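First ORF in transposon ISC1904 (Sulfolobus solfataricus, PDB 3ILX) probably binds DNA and promotes strand exchange as a serine recombinase of the resolvase family, this chain being its resolvase-like domain without the predicted N-terminal helix-turn-helix. Local coordinates at residues Gly79-Ile82 against Leu83-Val86. Numbering follows the deposited sequence.
Sequences GFEI and LEEV
Four successive i to i+4 backbone hydrogen bonds join 79-82 to 83-86 as the first turns of helix 80-89. G79, the N-cap residue, accepts L83 N at its O (3.1 Å); the last bond, V86 N to I82 O, is 2.9 Å. Between them, E84 N to F80 O and E85 N to E81 O complete the series. E84 runs extended beyond CG and lays its carboxylate obliquely beside the F80 ring, the two planes 46° apart. F80 CE2 lies 3.5 Å from E84 OE2, and F80 CD2 3.7 Å from E84 CD. The ring arrives there because F80 CG stands anti to the backbone N (chi1 -170°), and it also packs on I94, V96 and L75. Replacing F80 by alanine would remove the ring and probably leave a gap between the E84 carboxylate and these three side chains. On another face of the helix, I82 CG2 meets V86 CG2 at 4.2 Å. E85 reaches across to R57 of the second subunit, forming a salt bridge, and V86 packs on V86 of the second subunit, placing this helix in the dimer interface. Within the subunit, L83 packs between strand 93-96, helix 50-60 and helix 72-75, tying the helix to the parallel sheet.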
# COMPACT_ATOMS: atom_id res chain seq x y z
N GLY A 79 1.93 -0.39 2.59
CA GLY A 79 1.03 0.34 3.49
C GLY A 79 1.02 -0.18 4.91
O GLY A 79 0.18 0.22 5.74
N PHE A 80 1.97 -1.05 5.23
CA PHE A 80 2.08 -1.46 6.63
C PHE A 80 2.03 -0.23 7.59
O PHE A 80 1.39 -0.28 8.63
CB PHE A 80 3.31 -2.35 6.88
CG PHE A 80 3.34 -2.98 8.25
CD1 PHE A 80 2.68 -4.16 8.50
CD2 PHE A 80 4.04 -2.38 9.29
CE1 PHE A 80 2.72 -4.77 9.77
CE2 PHE A 80 4.10 -2.97 10.59
CZ PHE A 80 3.43 -4.15 10.83
N GLU A 81 2.64 0.87 7.18
CA GLU A 81 2.68 2.08 8.00
C GLU A 81 1.30 2.68 8.15
O GLU A 81 0.99 3.20 9.20
CB GLU A 81 3.61 3.13 7.40
CG GLU A 81 5.07 2.71 7.27
CD GLU A 81 5.38 1.97 5.96
OE1 GLU A 81 4.46 1.44 5.26
OE2 GLU A 81 6.57 1.93 5.65
N ILE A 82 0.46 2.62 7.11
CA ILE A 82 -0.91 3.09 7.25
C ILE A 82 -1.61 2.23 8.31
O ILE A 82 -2.25 2.74 9.21
CB ILE A 82 -1.69 3.08 5.90
CG1 ILE A 82 -1.10 4.13 4.96
CG2 ILE A 82 -3.23 3.33 6.11
CD1 ILE A 82 -1.45 3.85 3.50
N LEU A 83 -1.45 0.91 8.23
CA LEU A 83 -2.10 0.06 9.24
C LEU A 83 -1.70 0.40 10.66
O LEU A 83 -2.52 0.35 11.57
CB LEU A 83 -1.85 -1.43 8.99
CG LEU A 83 -2.39 -1.93 7.65
CD1 LEU A 83 -1.98 -3.39 7.51
CD2 LEU A 83 -3.93 -1.79 7.57
N GLU A 84 -0.41 0.72 10.85
CA GLU A 84 0.08 1.05 12.18
C GLU A 84 -0.54 2.36 12.70
O GLU A 84 -0.83 2.52 13.88
CB GLU A 84 1.59 1.22 12.13
CG GLU A 84 2.41 -0.05 11.87
CD GLU A 84 3.91 0.25 11.92
OE1 GLU A 84 4.43 1.07 11.11
OE2 GLU A 84 4.57 -0.32 12.80
N GLU A 85 -0.75 3.30 11.79
CA GLU A 85 -1.37 4.56 12.16
C GLU A 85 -2.80 4.28 12.58
O GLU A 85 -3.26 4.79 13.61
CB GLU A 85 -1.30 5.56 11.00
CG GLU A 85 0.08 6.14 10.71
CD GLU A 85 0.58 7.03 11.80
OE1 GLU A 85 -0.24 7.67 12.50
OE2 GLU A 85 1.81 7.13 11.97
N VAL A 86 -3.48 3.43 11.80
CA VAL A 86 -4.85 3.02 12.10
C VAL A 86 -4.93 2.37 13.47
O VAL A 86 -5.78 2.72 14.30
CB VAL A 86 -5.39 2.06 11.01
CG1 VAL A 86 -6.78 1.53 11.41
CG2 VAL A 86 -5.48 2.82 9.67